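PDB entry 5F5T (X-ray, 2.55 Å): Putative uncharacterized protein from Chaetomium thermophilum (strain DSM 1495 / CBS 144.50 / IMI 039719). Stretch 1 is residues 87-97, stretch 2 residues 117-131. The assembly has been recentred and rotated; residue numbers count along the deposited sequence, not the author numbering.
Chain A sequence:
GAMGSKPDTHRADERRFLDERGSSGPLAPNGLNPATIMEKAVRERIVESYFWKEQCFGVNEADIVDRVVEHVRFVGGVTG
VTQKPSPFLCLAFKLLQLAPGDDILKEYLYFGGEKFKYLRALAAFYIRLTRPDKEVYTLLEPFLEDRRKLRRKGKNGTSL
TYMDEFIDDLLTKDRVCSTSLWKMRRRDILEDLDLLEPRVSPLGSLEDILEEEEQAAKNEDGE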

# COMPACT_ATOMS: atom_id res chain seq x y z
N PRO A 87 -13.97 4.62 9.90
CA PRO A 87 -14.32 3.24 10.24
C PRO A 87 -13.30 2.27 9.67
O PRO A 87 -12.97 1.26 10.29
N PHE A 88 -12.78 2.60 8.49
CA PHE A 88 -11.74 1.81 7.84
C PHE A 88 -10.51 1.65 8.73
O PHE A 88 -10.02 0.54 8.95
N LEU A 89 -10.03 2.77 9.26
CA LEU A 89 -8.87 2.77 10.14
C LEU A 89 -9.14 2.00 11.42
O LEU A 89 -8.31 1.21 11.87
N CYS A 90 -10.32 2.21 11.99
CA CYS A 90 -10.71 1.54 13.22
C CYS A 90 -10.72 0.04 13.04
O CYS A 90 -10.24 -0.71 13.90
N LEU A 91 -11.25 -0.41 11.91
CA LEU A 91 -11.29 -1.82 11.60
C LEU A 91 -9.90 -2.37 11.35
O LEU A 91 -9.61 -3.52 11.68
N ALA A 92 -9.02 -1.55 10.78
CA ALA A 92 -7.63 -1.96 10.61
C ALA A 92 -7.00 -2.21 11.98
O ALA A 92 -6.31 -3.21 12.19
N PHE A 93 -7.25 -1.30 12.92
CA PHE A 93 -6.71 -1.42 14.26
C PHE A 93 -7.26 -2.66 14.94
O PHE A 93 -6.54 -3.39 15.63
N LYS A 94 -8.55 -2.91 14.72
CA LYS A 94 -9.18 -4.10 15.27
C LYS A 94 -8.55 -5.36 14.70
O LYS A 94 -8.37 -6.34 15.40
N LEU A 95 -8.19 -5.33 13.42
CA LEU A 95 -7.52 -6.46 12.79
C LEU A 95 -6.15 -6.66 13.43
O LEU A 95 -5.72 -7.79 13.65
N LEU A 96 -5.48 -5.55 13.74
CA LEU A 96 -4.21 -5.62 14.45
C LEU A 96 -4.41 -6.31 15.80
O LEU A 96 -3.58 -7.11 16.23
N GLN A 97 -5.52 -6.00 16.46
CA GLN A 97 -5.87 -6.63 17.73
C GLN A 97 -6.11 -8.13 17.58
O GLN A 97 -5.57 -8.94 18.34
N LYS A 117 -14.91 -4.47 -2.44
CA LYS A 117 -13.66 -3.80 -2.73
C LYS A 117 -13.00 -3.19 -1.49
O LYS A 117 -11.79 -3.21 -1.38
N TYR A 118 -13.79 -2.63 -0.58
CA TYR A 118 -13.22 -2.04 0.64
C TYR A 118 -12.66 -3.13 1.56
O TYR A 118 -11.73 -2.88 2.32
N LEU A 119 -13.21 -4.33 1.48
CA LEU A 119 -12.64 -5.45 2.23
C LEU A 119 -11.24 -5.77 1.70
O LEU A 119 -10.32 -6.06 2.47
N ARG A 120 -11.08 -5.71 0.37
CA ARG A 120 -9.78 -5.92 -0.25
C ARG A 120 -8.82 -4.81 0.13
O ARG A 120 -7.63 -5.05 0.35
N ALA A 121 -9.33 -3.58 0.19
CA ALA A 121 -8.51 -2.44 0.57
C ALA A 121 -8.01 -2.61 2.00
O ALA A 121 -6.83 -2.38 2.29
N LEU A 122 -8.91 -3.03 2.89
CA LEU A 122 -8.57 -3.26 4.28
C LEU A 122 -7.53 -4.36 4.42
O LEU A 122 -6.53 -4.20 5.11
N ALA A 123 -7.77 -5.47 3.73
CA ALA A 123 -6.86 -6.61 3.78
C ALA A 123 -5.48 -6.24 3.26
O ALA A 123 -4.47 -6.61 3.85
N ALA A 124 -5.45 -5.49 2.16
CA ALA A 124 -4.19 -5.06 1.58
C ALA A 124 -3.45 -4.14 2.55
O ALA A 124 -2.23 -4.26 2.72
N PHE A 125 -4.19 -3.24 3.19
CA PHE A 125 -3.62 -2.32 4.17
C PHE A 125 -2.97 -3.12 5.30
O PHE A 125 -1.80 -2.92 5.63
N TYR A 126 -3.74 -4.06 5.85
CA TYR A 126 -3.28 -4.89 6.96
C TYR A 126 -2.05 -5.71 6.58
O TYR A 126 -1.13 -5.88 7.38
N ILE A 127 -2.05 -6.22 5.35
CA ILE A 127 -0.92 -6.99 4.85
C ILE A 127 0.33 -6.11 4.78
O ILE A 127 1.40 -6.52 5.21
N ARG A 128 0.17 -4.90 4.26
CA ARG A 128 1.29 -3.96 4.18
C ARG A 128 1.82 -3.65 5.57
O ARG A 128 3.03 -3.48 5.76
N LEU A 129 0.92 -3.57 6.53
CA LEU A 129 1.29 -3.30 7.92
C LEU A 129 2.04 -4.46 8.59
O LEU A 129 2.97 -4.22 9.36
N THR A 130 1.63 -5.69 8.32
CA THR A 130 2.07 -6.82 9.14
C THR A 130 2.95 -7.89 8.47
O THR A 130 3.39 -8.82 9.14
N ARG A 131 3.21 -7.75 7.18
CA ARG A 131 3.85 -8.83 6.43
C ARG A 131 5.23 -8.45 5.92
O ARG A 131 5.49 -7.28 5.67

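This is an apolar helix-on-helix contact, built from interlocking aromatic and leucine side chains, with one water bridging the two helices. The helices cross at -50°, their axes 10.1 Å apart at closest approach. Ala 92 and Tyr 126 lie nearest in the backbone, CA to CA 6.4 Å.

Two knobs lock the surfaces together. Phe 88 (chi1 t) leaves its helix sideways, but its ring reaches in among Tyr 118, Ala 121, Leu 122 and Phe 125. Phe 88 CE1 comes 3.4 Å from Leu 122 N and 3.7 Å from Leu 122 CB. In return, Leu 122 (t, p) sits among Phe 88, Leu 91, Ala 92 and Leu 95. Leu 122 CD1 lies over one face of the Phe 88 ring and 3.8 Å from Ala 92 CB. Leu 122 CD2 is 3.9 Å from Leu 91 CB, and Leu 122 CG is 3.8 Å from Leu 95 CD1.

Phe 125 (chi1 t) points toward stretch 1. Phe 125 CD2 lies 3.8 Å from both Ala 92 CB and Phe 88 CE2. The two phenylalanine rings are near parallel but slid apart, so they barely overlap. Leu 89 CD1 meets the Phe 125 edge, 4.2 Å from Phe 125 CE2.

Tyr 126 (chi1 t) also points in, packing against Leu 95 (m, t) and Leu 96 (m, t). Tyr 126 CD1 is 3.6 Å from Leu 95 CB, and Tyr 126 CE1 is 3.6 Å from Leu 96 CD2. Leu 96 CD2 also reaches Thr 130 CG2, at 3.8 Å.

Water 1 donates to Leu 96 O at 3.1 Å and hydrogen-bonds Tyr 126 OH at 2.5 Å, linking the helices. Within stretch 2, Thr 130 OG1 (chi1 p) donates to Tyr 126 O at 2.9 Å.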

# COMPACT_ATOMS: atom_id res chain seq x y z
CB PRO A 87 -15.69 3.07 9.59
CG PRO A 87 -16.28 4.45 9.64
CD PRO A 87 -15.11 5.35 9.32
CB PHE A 88 -11.38 2.46 6.50
CG PHE A 88 -10.31 1.73 5.74
CD1 PHE A 88 -10.63 0.65 4.94
CD2 PHE A 88 -8.99 2.17 5.78
CE1 PHE A 88 -9.65 -0.01 4.22
CE2 PHE A 88 -8.01 1.51 5.06
CZ PHE A 88 -8.34 0.43 4.28
CB LEU A 89 -8.44 4.19 10.48
CG LEU A 89 -7.14 4.32 11.26
CD1 LEU A 89 -6.01 3.60 10.53
CD2 LEU A 89 -6.79 5.78 11.48
CB CYS A 90 -12.09 2.02 13.68
SG CYS A 90 -12.16 3.75 14.15
CB LEU A 91 -12.20 -2.08 10.39
CG LEU A 91 -13.68 -1.93 10.72
CD1 LEU A 91 -14.56 -2.15 9.50
CD2 LEU A 91 -14.06 -2.91 11.83
CB ALA A 92 -6.85 -0.91 9.85
CB PHE A 93 -7.03 -0.18 15.09
CG PHE A 93 -6.41 -0.18 16.46
CD1 PHE A 93 -5.04 -0.04 16.61
CD2 PHE A 93 -7.19 -0.34 17.59
CE1 PHE A 93 -4.46 -0.05 17.87
CE2 PHE A 93 -6.61 -0.34 18.85
CZ PHE A 93 -5.25 -0.20 18.99
CB LYS A 94 -10.68 -4.10 14.99
CG LYS A 94 -11.41 -5.27 15.63
CD LYS A 94 -11.00 -5.46 17.08
CE LYS A 94 -12.03 -4.87 18.03
NZ LYS A 94 -11.92 -5.44 19.40
CB LEU A 95 -7.38 -6.25 11.29
CG LEU A 95 -8.57 -6.73 10.44
CD1 LEU A 95 -8.28 -6.51 8.97
CD2 LEU A 95 -8.89 -8.18 10.72
CB LEU A 96 -3.62 -4.23 14.66
CG LEU A 96 -3.03 -3.54 13.43
CD1 LEU A 96 -2.58 -2.13 13.78
CD2 LEU A 96 -1.87 -4.34 12.87
CB GLN A 97 -7.11 -5.95 18.32
CG GLN A 97 -7.29 -6.17 19.81
CD GLN A 97 -8.58 -5.56 20.32
OE1 GLN A 97 -9.09 -4.59 19.75
NE2 GLN A 97 -9.11 -6.11 21.41
CB LYS A 117 -13.87 -2.71 -3.79
CG LYS A 117 -15.03 -1.77 -3.51
CD LYS A 117 -15.42 -1.01 -4.77
CE LYS A 117 -16.38 0.10 -4.46
NZ LYS A 117 -16.54 0.97 -5.66
CB TYR A 118 -14.26 -1.18 1.36
CG TYR A 118 -14.50 0.12 0.64
CD1 TYR A 118 -13.54 1.12 0.64
CD2 TYR A 118 -15.67 0.34 -0.08
CE1 TYR A 118 -13.73 2.30 -0.03
CE2 TYR A 118 -15.87 1.52 -0.77
CZ TYR A 118 -14.90 2.50 -0.74
OH TYR A 118 -15.09 3.68 -1.42
CB LEU A 119 -13.54 -6.69 2.14
CG LEU A 119 -13.06 -7.90 2.94
CD1 LEU A 119 -12.78 -7.48 4.39
CD2 LEU A 119 -14.09 -9.01 2.90
CB ARG A 120 -9.90 -6.01 -1.77
CG ARG A 120 -8.55 -6.08 -2.48
CD ARG A 120 -8.65 -6.54 -3.92
NE ARG A 120 -9.39 -7.79 -4.04
CZ ARG A 120 -9.70 -8.38 -5.19
NH1 ARG A 120 -10.38 -9.52 -5.18
NH2 ARG A 120 -9.35 -7.82 -6.34
CB ALA A 121 -9.29 -1.15 0.43
CB LEU A 122 -9.82 -3.64 5.08
CG LEU A 122 -9.61 -3.81 6.59
CD1 LEU A 122 -8.85 -2.62 7.17
CD2 LEU A 122 -10.92 -4.04 7.33
CB ALA A 123 -7.43 -7.79 3.00
CB ALA A 124 -4.42 -4.36 0.26
CB PHE A 125 -4.70 -1.39 4.72
CG PHE A 125 -4.18 -0.30 5.61
CD1 PHE A 125 -2.98 0.33 5.35
CD2 PHE A 125 -4.92 0.12 6.72
CE1 PHE A 125 -2.51 1.34 6.18
CE2 PHE A 125 -4.45 1.13 7.54
CZ PHE A 125 -3.25 1.74 7.27
CB TYR A 126 -4.41 -5.81 7.43
CG TYR A 126 -4.03 -6.64 8.63
CD1 TYR A 126 -4.07 -6.10 9.91
CD2 TYR A 126 -3.63 -7.96 8.50
CE1 TYR A 126 -3.72 -6.84 11.01
CE2 TYR A 126 -3.29 -8.72 9.60
CZ TYR A 126 -3.33 -8.16 10.85
OH TYR A 126 -2.98 -8.91 11.95
CB ILE A 127 -1.22 -7.60 3.47
CG1 ILE A 127 -2.20 -8.76 3.61
CG2 ILE A 127 0.07 -8.07 2.80
CD1 ILE A 127 -2.48 -9.50 2.32
CB ARG A 128 0.87 -2.67 3.47
CG ARG A 128 1.92 -1.58 3.51
CD ARG A 128 3.10 -1.95 2.63
NE ARG A 128 4.15 -0.94 2.61
CZ ARG A 128 5.02 -0.72 3.60
NH1 ARG A 128 4.97 -1.45 4.70
NH2 ARG A 128 5.93 0.23 3.48
CB LEU A 129 0.05 -2.96 8.74
CG LEU A 129 -0.65 -1.65 8.38
CD1 LEU A 129 -1.88 -1.45 9.26
CD2 LEU A 129 0.30 -0.47 8.50
CB THR A 130 0.86 -7.57 9.73
OG1 THR A 130 0.10 -8.16 8.66
CG2 THR A 130 -0.03 -6.62 10.50
CB ARG A 131 2.97 -9.25 5.25
CG ARG A 131 2.32 -10.62 5.40
CD ARG A 131 1.37 -10.61 6.57
NE ARG A 131 0.79 -11.93 6.83
CZ ARG A 131 -0.02 -12.19 7.85
NH1 ARG A 131 -0.35 -11.22 8.69
NH2 ARG A 131 -0.50 -13.42 8.02
O HOH W 1 -1.82 -8.42 14.08